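Local coordinates for protein levoglucosan dehydrogenase (Pseudarthrobacter phenanthrenivorans, PDB 6A3F) that oxidises levoglucosan to 3-dehydrolevoglucosan with NAD(+) as the hydride acceptor, working as a homotetramer of the Gfo/Idh/MocA family, at residues 182-187 with 290-295; 265-270 with 283-288; 149-154 with 210-215; 187-192 with 234-239. All blocks are in the same frame, centred on the assembly; numbering follows the deposited sequence.

Interaction 1: residues 182-187 with 290-295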
loop_
_atom_site.group_PDB
_atom_site.type_symbol
_atom_site.label_atom_id
_atom_site.label_comp_id
_atom_site.label_asym_id
_atom_site.label_seq_id
_atom_site.Cartn_x
_atom_site.Cartn_y
_atom_site.Cartn_z
ATOM N N LEU B 182 -15.902 4.421 7.100
ATOM C CA LEU B 182 -15.350 5.658 7.714
ATOM C C LEU B 182 -15.375 6.799 6.670
ATOM O O LEU B 182 -14.964 6.632 5.515
ATOM C CB LEU B 182 -13.933 5.388 8.208
ATOM C CG LEU B 182 -13.694 4.129 9.066
ATOM C CD1 LEU B 182 -12.264 4.100 9.563
ATOM C CD2 LEU B 182 -14.629 4.104 10.273
ATOM N N GLN B 183 -15.807 7.978 7.126
ATOM C CA GLN B 183 -15.961 9.152 6.291
ATOM C C GLN B 183 -15.596 10.383 7.110
ATOM O O GLN B 183 -15.491 10.295 8.358
ATOM C CB GLN B 183 -17.399 9.335 5.817
ATOM C CG GLN B 183 -17.914 8.255 4.879
ATOM C CD GLN B 183 -19.212 8.629 4.206
ATOM O OE1 GLN B 183 -20.219 8.911 4.888
ATOM N NE2 GLN B 183 -19.247 8.549 2.857
ATOM N N ASP B 184 -15.425 11.499 6.396
ATOM C CA ASP B 184 -15.077 12.797 7.037
ATOM C C ASP B 184 -15.833 13.955 6.426
ATOM O O ASP B 184 -15.485 15.116 6.752
ATOM C CB ASP B 184 -13.599 13.042 7.065
ATOM C CG ASP B 184 -13.022 13.315 5.720
ATOM O OD1 ASP B 184 -13.801 13.374 4.747
ATOM O OD2 ASP B 184 -11.798 13.388 5.683
ATOM N N TRP B 185 -16.860 13.696 5.602
ATOM C CA TRP B 185 -17.433 14.831 4.844
ATOM C C TRP B 185 -18.105 15.821 5.819
ATOM O O TRP B 185 -18.215 16.980 5.481
ATOM C CB TRP B 185 -18.426 14.393 3.768
ATOM C CG TRP B 185 -19.605 13.631 4.289
ATOM C CD1 TRP B 185 -19.712 12.272 4.432
ATOM C CD2 TRP B 185 -20.875 14.176 4.668
ATOM N NE1 TRP B 185 -20.929 11.952 4.949
ATOM C CE2 TRP B 185 -21.656 13.092 5.123
ATOM C CE3 TRP B 185 -21.386 15.477 4.781
ATOM C CZ2 TRP B 185 -22.959 13.260 5.573
ATOM C CZ3 TRP B 185 -22.676 15.648 5.232
ATOM C CH2 TRP B 185 -23.455 14.547 5.615
ATOM N N SER B 186 -18.589 15.359 6.957
ATOM C CA SER B 186 -19.258 16.310 7.921
ATOM C C SER B 186 -18.367 16.595 9.135
ATOM O O SER B 186 -18.824 17.056 10.199
ATOM C CB SER B 186 -20.617 15.789 8.325
ATOM O OG SER B 186 -20.512 14.537 8.984
ATOM N N ALA B 187 -17.071 16.342 9.040
ATOM C CA ALA B 187 -16.226 16.412 10.235
ATOM C C ALA B 187 -15.936 17.868 10.637
ATOM O O ALA B 187 -15.388 18.099 11.692
ATOM C CB ALA B 187 -14.931 15.686 10.004
ATOM N N GLY B 290 -9.393 12.112 6.932
ATOM C CA GLY B 290 -8.521 11.294 6.034
ATOM C C GLY B 290 -9.273 10.102 5.436
ATOM O O GLY B 290 -8.758 9.465 4.441
ATOM N N ARG B 291 -10.467 9.800 5.956
ATOM C CA ARG B 291 -11.278 8.700 5.445
ATOM C C ARG B 291 -12.404 9.333 4.633
ATOM O O ARG B 291 -13.124 10.196 5.140
ATOM C CB ARG B 291 -11.849 7.774 6.537
ATOM C CG ARG B 291 -10.772 7.126 7.394
ATOM C CD ARG B 291 -9.797 6.288 6.582
ATOM N NE ARG B 291 -8.862 5.471 7.366
ATOM C CZ ARG B 291 -7.835 4.796 6.847
ATOM N NH1 ARG B 291 -7.502 4.941 5.566
ATOM N NH2 ARG B 291 -7.152 3.968 7.632
ATOM N N ASN B 292 -12.479 8.961 3.335
ATOM C CA ASN B 292 -13.406 9.538 2.395
ATOM C C ASN B 292 -14.636 8.646 2.179
ATOM O O ASN B 292 -15.740 9.085 2.409
ATOM C CB ASN B 292 -12.691 9.791 1.068
ATOM C CG ASN B 292 -11.323 10.377 1.301
ATOM O OD1 ASN B 292 -10.287 9.677 1.217
ATOM N ND2 ASN B 292 -11.311 11.655 1.615
ATOM N N ASN B 293 -14.433 7.419 1.650
ATOM C CA ASN B 293 -15.482 6.515 1.347
ATOM C C ASN B 293 -14.954 5.117 1.674
ATOM O O ASN B 293 -14.930 4.225 0.842
ATOM C CB ASN B 293 -16.002 6.650 -0.078
ATOM C CG ASN B 293 -17.430 6.159 -0.214
ATOM O OD1 ASN B 293 -18.295 6.510 0.599
ATOM N ND2 ASN B 293 -17.713 5.342 -1.225
ATOM N N TYR B 294 -14.427 5.030 2.878
ATOM C CA TYR B 294 -13.613 3.921 3.335
ATOM C C TYR B 294 -14.516 2.807 3.860
ATOM O O TYR B 294 -14.677 2.645 5.082
ATOM C CB TYR B 294 -12.619 4.414 4.378
ATOM C CG TYR B 294 -11.505 3.488 4.773
ATOM C CD1 TYR B 294 -10.511 3.105 3.871
ATOM C CD2 TYR B 294 -11.428 3.002 6.067
ATOM C CE1 TYR B 294 -9.483 2.275 4.256
ATOM C CE2 TYR B 294 -10.389 2.182 6.478
ATOM C CZ TYR B 294 -9.409 1.820 5.568
ATOM O OH TYR B 294 -8.435 0.984 6.023
ATOM N N ILE B 295 -15.060 2.054 2.913
ATOM C CA ILE B 295 -15.858 0.866 3.197
ATOM C C ILE B 295 -14.921 -0.337 3.210
ATOM O O ILE B 295 -14.249 -0.598 2.192
ATOM C CB ILE B 295 -16.963 0.634 2.176
ATOM C CG1 ILE B 295 -17.632 1.945 1.745
ATOM C CG2 ILE B 295 -17.944 -0.408 2.723
ATOM C CD1 ILE B 295 -18.621 1.776 0.634
HETATM O O HOH W 1 -16.272 11.578 3.493
#

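Interaction 2: residues 265-270 with 283-288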
loop_
_atom_site.group_PDB
_atom_site.type_symbol
_atom_site.label_atom_id
_atom_site.label_comp_id
_atom_site.label_asym_id
_atom_site.label_seq_id
_atom_site.Cartn_x
_atom_site.Cartn_y
_atom_site.Cartn_z
ATOM N N ASP B 265 -26.703 9.970 15.678
ATOM C CA ASP B 265 -25.373 9.491 15.886
ATOM C C ASP B 265 -24.451 9.949 14.730
ATOM O O ASP B 265 -24.866 9.863 13.582
ATOM C CB ASP B 265 -25.450 7.949 15.937
ATOM C CG ASP B 265 -26.006 7.335 14.660
ATOM O OD1 ASP B 265 -27.209 7.456 14.389
ATOM O OD2 ASP B 265 -25.239 6.687 13.890
ATOM N N ASP B 266 -23.252 10.410 15.080
ATOM C CA ASP B 266 -22.130 10.627 14.142
ATOM C C ASP B 266 -21.317 9.321 13.932
ATOM O O ASP B 266 -20.603 9.175 12.925
ATOM C CB ASP B 266 -21.167 11.683 14.659
ATOM C CG ASP B 266 -21.727 13.116 14.523
ATOM O OD1 ASP B 266 -22.525 13.406 13.587
ATOM O OD2 ASP B 266 -21.312 13.908 15.414
ATOM N N GLU B 267 -21.504 8.371 14.845
ATOM C CA GLU B 267 -20.644 7.197 14.922
ATOM C C GLU B 267 -21.374 6.065 15.636
ATOM O O GLU B 267 -22.092 6.324 16.628
ATOM C CB GLU B 267 -19.351 7.536 15.654
ATOM C CG GLU B 267 -18.360 6.375 15.719
ATOM C CD GLU B 267 -16.935 6.776 16.068
ATOM O OE1 GLU B 267 -16.558 7.887 15.747
ATOM O OE2 GLU B 267 -16.200 5.964 16.684
ATOM N N VAL B 268 -21.210 4.840 15.091
ATOM C CA VAL B 268 -21.755 3.665 15.684
ATOM C C VAL B 268 -20.654 2.600 15.730
ATOM O O VAL B 268 -19.931 2.419 14.763
ATOM C CB VAL B 268 -22.996 3.152 14.934
ATOM C CG1 VAL B 268 -22.743 2.887 13.459
ATOM C CG2 VAL B 268 -23.572 1.908 15.599
ATOM N N MET B 269 -20.485 1.946 16.872
ATOM C CA MET B 269 -19.796 0.662 16.847
ATOM C C MET B 269 -20.678 -0.405 17.487
ATOM O O MET B 269 -21.401 -0.133 18.452
ATOM C CB MET B 269 -18.419 0.727 17.521
ATOM C CG MET B 269 -18.401 0.899 19.009
ATOM S SD MET B 269 -16.727 1.019 19.766
ATOM C CE MET B 269 -17.164 1.769 21.335
ATOM N N THR B 270 -20.632 -1.606 16.925
ATOM C CA THR B 270 -21.448 -2.684 17.465
ATOM C C THR B 270 -20.661 -3.983 17.351
ATOM O O THR B 270 -20.062 -4.243 16.275
ATOM C CB THR B 270 -22.806 -2.765 16.765
ATOM O OG1 THR B 270 -23.597 -3.736 17.469
ATOM C CG2 THR B 270 -22.725 -3.135 15.297
ATOM N N GLU B 283 -18.196 -0.793 12.483
ATOM C CA GLU B 283 -17.966 0.557 12.975
ATOM C C GLU B 283 -18.187 1.490 11.803
ATOM O O GLU B 283 -17.614 1.244 10.692
ATOM C CB GLU B 283 -16.554 0.732 13.540
ATOM C CG GLU B 283 -16.218 2.106 14.054
ATOM C CD GLU B 283 -14.877 2.155 14.775
ATOM O OE1 GLU B 283 -14.472 1.109 15.434
ATOM O OE2 GLU B 283 -14.230 3.223 14.663
ATOM N N ALA B 284 -18.914 2.566 12.043
ATOM C CA ALA B 284 -19.095 3.597 10.991
ATOM C C ALA B 284 -19.014 4.981 11.643
ATOM O O ALA B 284 -19.421 5.144 12.801
ATOM C CB ALA B 284 -20.371 3.362 10.209
ATOM N N THR B 285 -18.471 5.962 10.913
ATOM C CA THR B 285 -18.355 7.313 11.414
ATOM C C THR B 285 -18.354 8.306 10.244
ATOM O O THR B 285 -17.925 8.001 9.119
ATOM C CB THR B 285 -17.102 7.466 12.292
ATOM O OG1 THR B 285 -17.195 8.709 12.987
ATOM C CG2 THR B 285 -15.810 7.409 11.495
ATOM N N ARG B 286 -18.804 9.522 10.573
ATOM C CA ARG B 286 -18.686 10.691 9.740
ATOM C C ARG B 286 -17.523 11.583 10.202
ATOM O O ARG B 286 -17.314 12.663 9.610
ATOM C CB ARG B 286 -20.009 11.457 9.809
ATOM C CG ARG B 286 -21.175 10.744 9.175
ATOM C CD ARG B 286 -22.504 11.510 9.282
ATOM N NE ARG B 286 -23.501 10.888 8.448
ATOM C CZ ARG B 286 -24.810 11.112 8.519
ATOM N NH1 ARG B 286 -25.328 11.809 9.524
ATOM N NH2 ARG B 286 -25.605 10.645 7.574
ATOM N N ASN B 287 -16.725 11.159 11.185
ATOM C CA ASN B 287 -15.773 12.035 11.869
ATOM C C ASN B 287 -14.379 11.409 11.907
ATOM O O ASN B 287 -13.754 11.357 12.956
ATOM C CB ASN B 287 -16.248 12.385 13.290
ATOM C CG ASN B 287 -17.541 13.154 13.263
ATOM O OD1 ASN B 287 -18.590 12.585 12.945
ATOM N ND2 ASN B 287 -17.463 14.469 13.478
ATOM N N ALA B 288 -13.919 10.862 10.759
ATOM C CA ALA B 288 -12.611 10.281 10.646
ATOM C C ALA B 288 -11.789 11.012 9.569
ATOM O O ALA B 288 -11.827 10.644 8.418
ATOM C CB ALA B 288 -12.767 8.821 10.323
HETATM O O HOH W 2 -24.441 12.304 12.281
HETATM O O HOH W 3 -20.364 14.442 11.778
HETATM O O HOH W 4 -14.196 8.880 14.919
#

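Interaction 3: residues 149-154 with 210-215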
loop_
_atom_site.group_PDB
_atom_site.type_symbol
_atom_site.label_atom_id
_atom_site.label_comp_id
_atom_site.label_asym_id
_atom_site.label_seq_id
_atom_site.Cartn_x
_atom_site.Cartn_y
_atom_site.Cartn_z
ATOM N N VAL B 149 -33.669 -2.990 -2.737
ATOM C CA VAL B 149 -33.109 -1.854 -1.973
ATOM C C VAL B 149 -31.658 -1.618 -2.453
ATOM O O VAL B 149 -30.957 -2.584 -2.750
ATOM C CB VAL B 149 -33.214 -2.059 -0.449
ATOM C CG1 VAL B 149 -32.481 -3.277 0.055
ATOM C CG2 VAL B 149 -32.798 -0.818 0.308
ATOM N N ALA B 150 -31.249 -0.361 -2.557
ATOM C CA ALA B 150 -30.021 0.044 -3.320
ATOM C C ALA B 150 -28.762 -0.086 -2.454
ATOM O O ALA B 150 -28.078 0.952 -2.238
ATOM C CB ALA B 150 -30.169 1.473 -3.800
ATOM N N PHE B 151 -28.487 -1.285 -1.935
ATOM C CA PHE B 151 -27.172 -1.567 -1.315
ATOM C C PHE B 151 -26.189 -1.911 -2.470
ATOM O O PHE B 151 -25.747 -3.060 -2.688
ATOM C CB PHE B 151 -27.284 -2.657 -0.242
ATOM C CG PHE B 151 -28.017 -2.251 1.007
ATOM C CD1 PHE B 151 -27.643 -1.115 1.712
ATOM C CD2 PHE B 151 -29.117 -2.980 1.448
ATOM C CE1 PHE B 151 -28.315 -0.739 2.864
ATOM C CE2 PHE B 151 -29.797 -2.596 2.597
ATOM C CZ PHE B 151 -29.409 -1.464 3.282
ATOM N N ASN B 152 -25.884 -0.893 -3.248
ATOM C CA ASN B 152 -25.215 -1.038 -4.526
ATOM C C ASN B 152 -23.767 -1.541 -4.332
ATOM O O ASN B 152 -23.206 -2.172 -5.262
ATOM C CB ASN B 152 -25.251 0.264 -5.305
ATOM C CG ASN B 152 -24.504 1.354 -4.588
ATOM O OD1 ASN B 152 -24.969 1.773 -3.530
ATOM N ND2 ASN B 152 -23.317 1.719 -5.093
ATOM N N TYR B 153 -23.160 -1.273 -3.167
ATOM C CA TYR B 153 -21.769 -1.576 -2.978
ATOM C C TYR B 153 -21.540 -3.079 -2.913
ATOM O O TYR B 153 -20.421 -3.522 -3.197
ATOM C CB TYR B 153 -21.187 -0.910 -1.737
ATOM C CG TYR B 153 -21.063 0.583 -1.832
ATOM C CD1 TYR B 153 -20.208 1.178 -2.746
ATOM C CD2 TYR B 153 -21.862 1.402 -1.034
ATOM C CE1 TYR B 153 -20.094 2.551 -2.816
ATOM C CE2 TYR B 153 -21.771 2.782 -1.114
ATOM C CZ TYR B 153 -20.850 3.355 -1.981
ATOM O OH TYR B 153 -20.711 4.718 -2.069
ATOM N N ARG B 154 -22.563 -3.886 -2.637
ATOM C CA ARG B 154 -22.320 -5.333 -2.663
ATOM C C ARG B 154 -22.121 -5.845 -4.102
ATOM O O ARG B 154 -21.675 -6.995 -4.247
ATOM C CB ARG B 154 -23.425 -6.084 -1.920
ATOM C CG ARG B 154 -24.721 -6.219 -2.701
ATOM C CD ARG B 154 -25.478 -7.534 -2.527
ATOM N NE ARG B 154 -26.146 -7.667 -1.226
ATOM C CZ ARG B 154 -27.026 -8.630 -0.925
ATOM N NH1 ARG B 154 -27.344 -9.533 -1.834
ATOM N NH2 ARG B 154 -27.550 -8.715 0.285
ATOM N N ILE B 210 -24.683 4.908 6.556
ATOM C CA ILE B 210 -23.451 4.224 6.077
ATOM C C ILE B 210 -23.262 2.878 6.769
ATOM O O ILE B 210 -22.817 1.925 6.125
ATOM C CB ILE B 210 -22.209 5.120 6.140
ATOM C CG1 ILE B 210 -22.002 5.774 7.503
ATOM C CG2 ILE B 210 -22.254 6.126 4.991
ATOM C CD1 ILE B 210 -20.689 6.548 7.654
ATOM N N ALA B 211 -23.631 2.718 8.027
ATOM C CA ALA B 211 -23.460 1.365 8.576
ATOM C C ALA B 211 -24.342 0.342 7.865
ATOM O O ALA B 211 -23.962 -0.830 7.789
ATOM C CB ALA B 211 -23.707 1.377 10.060
ATOM N N THR B 212 -25.528 0.734 7.368
ATOM C CA THR B 212 -26.414 -0.216 6.688
ATOM C C THR B 212 -25.708 -0.843 5.475
ATOM O O THR B 212 -25.970 -2.004 5.166
ATOM C CB THR B 212 -27.737 0.446 6.298
ATOM O OG1 THR B 212 -27.380 1.601 5.544
ATOM C CG2 THR B 212 -28.588 0.857 7.497
ATOM N N HIS B 213 -24.849 -0.082 4.780
ATOM C CA HIS B 213 -24.084 -0.658 3.644
ATOM C C HIS B 213 -23.203 -1.822 4.131
ATOM O O HIS B 213 -23.091 -2.898 3.488
ATOM C CB HIS B 213 -23.243 0.429 2.958
ATOM C CG HIS B 213 -24.006 1.393 2.126
ATOM N ND1 HIS B 213 -24.742 0.990 1.076
ATOM C CD2 HIS B 213 -24.074 2.759 2.159
ATOM C CE1 HIS B 213 -25.282 2.063 0.497
ATOM N NE2 HIS B 213 -24.888 3.165 1.144
ATOM N N VAL B 214 -22.567 -1.618 5.275
ATOM C CA VAL B 214 -21.677 -2.619 5.862
ATOM C C VAL B 214 -22.490 -3.797 6.391
ATOM O O VAL B 214 -22.065 -4.950 6.252
ATOM C CB VAL B 214 -20.771 -2.031 6.956
ATOM C CG1 VAL B 214 -19.823 -3.084 7.547
ATOM C CG2 VAL B 214 -19.979 -0.869 6.376
ATOM N N ILE B 215 -23.623 -3.516 7.033
ATOM C CA ILE B 215 -24.504 -4.585 7.539
ATOM C C ILE B 215 -24.995 -5.463 6.390
ATOM O O ILE B 215 -24.958 -6.700 6.517
ATOM C CB ILE B 215 -25.670 -3.979 8.365
ATOM C CG1 ILE B 215 -25.111 -3.347 9.642
ATOM C CG2 ILE B 215 -26.741 -4.992 8.665
ATOM C CD1 ILE B 215 -26.091 -2.439 10.317
#

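Interaction 4: residues 187-192 with 234-239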
loop_
_atom_site.group_PDB
_atom_site.type_symbol
_atom_site.label_atom_id
_atom_site.label_comp_id
_atom_site.label_asym_id
_atom_site.label_seq_id
_atom_site.Cartn_x
_atom_site.Cartn_y
_atom_site.Cartn_z
ATOM N N ALA B 187 -17.071 16.342 9.040
ATOM C CA ALA B 187 -16.226 16.412 10.235
ATOM C C ALA B 187 -15.936 17.868 10.637
ATOM O O ALA B 187 -15.388 18.099 11.692
ATOM C CB ALA B 187 -14.931 15.686 10.004
ATOM N N ASP B 188 -16.237 18.817 9.787
ATOM C CA ASP B 188 -16.170 20.249 10.149
ATOM C C ASP B 188 -17.537 20.658 10.801
ATOM O O ASP B 188 -18.578 20.543 10.205
ATOM C CB ASP B 188 -15.902 21.050 8.890
ATOM C CG ASP B 188 -15.688 22.556 9.141
ATOM O OD1 ASP B 188 -16.013 23.075 10.217
ATOM O OD2 ASP B 188 -15.186 23.216 8.214
ATOM N N PRO B 189 -17.499 21.179 12.027
ATOM C CA PRO B 189 -18.738 21.620 12.723
ATOM C C PRO B 189 -19.532 22.704 11.961
ATOM O O PRO B 189 -20.752 22.860 12.202
ATOM C CB PRO B 189 -18.237 22.162 14.070
ATOM C CG PRO B 189 -16.862 21.602 14.232
ATOM C CD PRO B 189 -16.309 21.486 12.819
ATOM N N ASN B 190 -18.888 23.398 11.031
ATOM C CA ASN B 190 -19.572 24.457 10.183
ATOM C C ASN B 190 -20.369 23.852 9.025
ATOM O O ASN B 190 -21.136 24.555 8.377
ATOM C CB ASN B 190 -18.574 25.491 9.652
ATOM C CG ASN B 190 -17.930 26.314 10.755
ATOM O OD1 ASN B 190 -18.588 26.716 11.710
ATOM N ND2 ASN B 190 -16.635 26.569 10.644
ATOM N N SER B 191 -20.159 22.566 8.720
ATOM C CA SER B 191 -20.941 21.873 7.751
ATOM C C SER B 191 -22.400 21.889 8.221
ATOM O O SER B 191 -22.670 21.570 9.367
ATOM C CB SER B 191 -20.418 20.470 7.548
ATOM O OG SER B 191 -21.080 19.817 6.492
ATOM N N PRO B 192 -23.315 22.305 7.360
ATOM C CA PRO B 192 -24.625 22.703 7.874
ATOM C C PRO B 192 -25.551 21.564 8.341
ATOM O O PRO B 192 -25.428 20.345 7.988
ATOM C CB PRO B 192 -25.274 23.444 6.693
ATOM C CG PRO B 192 -24.648 22.818 5.482
ATOM C CD PRO B 192 -23.220 22.551 5.912
ATOM N N THR B 234 -22.292 10.979 19.363
ATOM C CA THR B 234 -22.475 12.217 18.615
ATOM C C THR B 234 -21.343 13.150 19.005
ATOM O O THR B 234 -21.150 13.451 20.209
ATOM C CB THR B 234 -23.844 12.857 18.859
ATOM O OG1 THR B 234 -24.835 11.912 18.477
ATOM C CG2 THR B 234 -24.028 14.145 18.085
ATOM N N TRP B 235 -20.525 13.524 18.021
ATOM C CA TRP B 235 -19.321 14.298 18.255
ATOM C C TRP B 235 -19.503 15.792 17.952
ATOM O O TRP B 235 -18.730 16.584 18.461
ATOM C CB TRP B 235 -18.202 13.776 17.359
ATOM C CG TRP B 235 -17.878 12.334 17.557
ATOM C CD1 TRP B 235 -17.814 11.370 16.596
ATOM C CD2 TRP B 235 -17.419 11.732 18.776
ATOM N NE1 TRP B 235 -17.395 10.187 17.150
ATOM C CE2 TRP B 235 -17.174 10.364 18.479
ATOM C CE3 TRP B 235 -17.282 12.176 20.099
ATOM C CZ2 TRP B 235 -16.738 9.454 19.436
ATOM C CZ3 TRP B 235 -16.854 11.262 21.047
ATOM C CH2 TRP B 235 -16.592 9.927 20.715
ATOM N N ILE B 236 -20.398 16.115 17.048
ATOM C CA ILE B 236 -20.682 17.530 16.656
ATOM C C ILE B 236 -22.179 17.714 16.924
ATOM O O ILE B 236 -23.033 17.302 16.176
ATOM C CB ILE B 236 -20.252 17.809 15.197
ATOM C CG1 ILE B 236 -18.728 17.702 15.074
ATOM C CG2 ILE B 236 -20.814 19.158 14.711
ATOM C CD1 ILE B 236 -18.192 17.830 13.670
ATOM N N PRO B 237 -22.502 18.215 18.141
ATOM C CA PRO B 237 -23.867 18.121 18.608
ATOM C C PRO B 237 -24.764 19.282 18.145
ATOM O O PRO B 237 -25.937 19.250 18.396
ATOM C CB PRO B 237 -23.714 18.162 20.133
ATOM C CG PRO B 237 -22.480 18.984 20.327
ATOM C CD PRO B 237 -21.561 18.514 19.217
ATOM N N GLU B 238 -24.168 20.247 17.472
ATOM C CA GLU B 238 -24.865 21.425 17.000
ATOM C C GLU B 238 -24.301 21.817 15.632
ATOM O O GLU B 238 -23.099 21.885 15.455
ATOM C CB GLU B 238 -24.627 22.490 18.081
ATOM C CG GLU B 238 -24.957 23.902 17.750
ATOM C CD GLU B 238 -24.897 24.711 19.035
ATOM O OE1 GLU B 238 -23.888 25.392 19.246
ATOM O OE2 GLU B 238 -25.821 24.552 19.850
ATOM N N ARG B 239 -25.162 22.203 14.719
ATOM C CA ARG B 239 -24.668 22.751 13.436
ATOM C C ARG B 239 -25.500 23.969 13.004
ATOM O O ARG B 239 -26.670 24.134 13.389
ATOM C CB ARG B 239 -24.754 21.717 12.315
ATOM C CG ARG B 239 -23.779 20.553 12.470
ATOM C CD ARG B 239 -24.070 19.428 11.484
ATOM N NE ARG B 239 -23.117 18.324 11.660
ATOM C CZ ARG B 239 -21.820 18.343 11.319
ATOM N NH1 ARG B 239 -21.280 19.399 10.729
ATOM N NH2 ARG B 239 -21.057 17.280 11.598
HETATM O O HOH W 5 -21.469 24.496 14.366
#

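Interaction 1: residues 182-187 with 290-295
The Y294 ring has L182 at its edge, where CD1 of L182 comes within 3.8 Å of CD2 of Y294, while one face carries the R291 guanidinium, whose NH1 sits 3.5 Å above the plane and toward the rim. Seen from R291, CZ of Y294 lies over the centre of the guanidinium. A bend at chi2 (-59°) turns the arginine chain onto the ring, and its CB runs beside CB of L182, 3.6 Å away. NH2 of R291 goes on to a salt bridge with E298 of the third subunit. Beneath these side chains, the end of strand 174-182 pairs antiparallel with strand 294-301 in the large sheet of the C-terminal domain: L182 N gives to Y294 O at 3.0 Å, and Y294 N returns to L182 O at 3.1 Å. The next residue, Q183, binds levoglucosan; its NE2 makes a weak bond to OD1 of N293, the two amides 44° apart. N293 OD1 is also hydrogen-bonded to OH of Y181. Farther along, D184 OD2 accepts from G290 N at 3.0 Å on its anti side, and a water accepts from D184 N and donates to N292 O at 2.8 Å.

Interaction 2: residues 265-270 with 283-288
V268 and A284 form an antiparallel hydrogen-bonded pair, the middle one of three bridged pairs near the open end of the hairpin 267-274/279-285, with V268 N to A284 O and A284 N to V268 O each measuring 2.9 Å. On one face CG1 of V268 meets CB of A284, and A211 of helix 206-221 packs against both. The other face holds E267 beside T285 and M269 beside E283, both non-hydrogen-bonded pairs. T285 turns OG1 away from its own backbone N (chi1 -167°), alongside the E267 chain, and donates to OE1 of E267 over 2.9 Å, reaching the carboxylate from 40° above its plane. The same hydroxyl accepts from N287 N at 3.1 Å, closing an ST turn just past the strand. There R286 N bonds D266 O at 3.0 Å, and OD1 of N287 rests 3.2 Å from CB of D266.

In the next shell, D266 and E267 together face S233 of strand 225-233, a classic beta bulge. D266 OD2 receives the backbone N of W235 and of I236. A water joins D265 O and D266 OD1 to R286 NH1, while NH2 of R286 forms a salt bridge with D209 of the levoglucosan site.

OE2 of E267 and OE2 of E283 are only 3.9 Å apart. E267 collects T285, W235 NE1, a water and S176 of the third subunit; these several donors, and the salt bridge from R178 to E283, probably allow both buried carboxylates to stay charged.

Interaction 3: residues 149-154 with 210-215
H213 reaches from helix 206-221 into the loop at F151 and Y153. From CB the chain turns beside its own backbone N (chi1 -74°), which carries the imidazole across to the loop. CG is the first ring atom to touch, 3.8 Å from CD2 of Y153. ND1 then lies 3.6 Å from CD2 of Y153 and equally far from CD1 of F151, in the plane of the phenyl ring at its edge. CE1 passes 4.0 Å from OD1 of N152 and has A150 O near the imidazole edge. NE2, at the tip, is 3.9 Å from CE2 of Y153. Y153 thus presents its edge to the face of H213 in a T-shaped pair, planes at 81°. F151 meets the imidazole obliquely and sends CE1 to within 3.5 Å of T212 O. F151, Y153 and H213 form an aromatic cluster; Y153 and H213 bind levoglucosan, and A150 and N152 beside them bind NADH. K124, which binds both, touches H213 and F151. The loop follows strand 147-149, an outermost strand of the Rossmann sheet within the chain. Helix 355-371 packs on it at A150 and N152, helix 380-399 packs on T212, and the contact joins loop to helix 206-221.

Interaction 4: residues 187-192 with 234-239
R239 supplies the hydrogen bonds that hold this contact, both through NH1: one to D188 O at 3.0 Å, the other to S191 O at 2.9 Å. Both carbonyl oxygens lie close to the guanidinium plane, at its edge, while NH1 meets each carbonyl from about 30° off the carbonyl's own plane. D188 O is gripped twice, because S191 N also bonds it, from the opposite face to NH1, and closes the type I turn D188-S191. The arginine runs extended from CG to NE, and along the way CD passes 3.3 Å from S191 O. Its other terminal nitrogen, NH2, is bonded to S186 O, so one guanidinium ties down three backbone carbonyls of the same loop.

Within the turn, OD1 of D188 accepts from N190 N at 3.0 Å, an Asx turn in an exposed part of the loop.

I236 supplies the van der Waals packing. Its CG2 sits 4.0 Å from CB of P189, the two side chains crossing at about a right angle, and also lies over the centre of one face of the R239 guanidinium. CD1 of I236, at the end of the other branch, stops 3.4 Å from A187 O.

A water adds a bridge, donating to P189 O at 2.8 Å and, at longer range, to E238 O.

F197 makes a cation-pi contact with R239. The 187-192 loop leads from strand 174-182 toward helix 199-202, and R239 belongs to strand 238-242, which pairs with strand 256-261 in a small two-stranded sheet; the contact therefore fastens that loop to the start of the small sheet.

How the interactions relate
Interactions 1, 2 and 4 lie together in the substrate domain, their centres 10 to 14 Å apart, while interaction 3 sits near the middle of the chain, its centre about 24 Å from that of interaction 4. Along the chain, the segments of interaction 3 alternate with those of 1 and 4, interaction 4 falls between the two segments of interaction 1, sharing A187, and interaction 2 follows both 3 and 4. Strand 174-182 lies between 279-285 and 294-301 in the large mixed sheet, and Q183 exchanges backbone bonds with T285 and A288. Helix 206-221 packs on the sheet at A284, and Y153 bonds N293. Interactions 1 to 3 thus hold or adjoin levoglucosan-site residues; interaction 4 lies farther out.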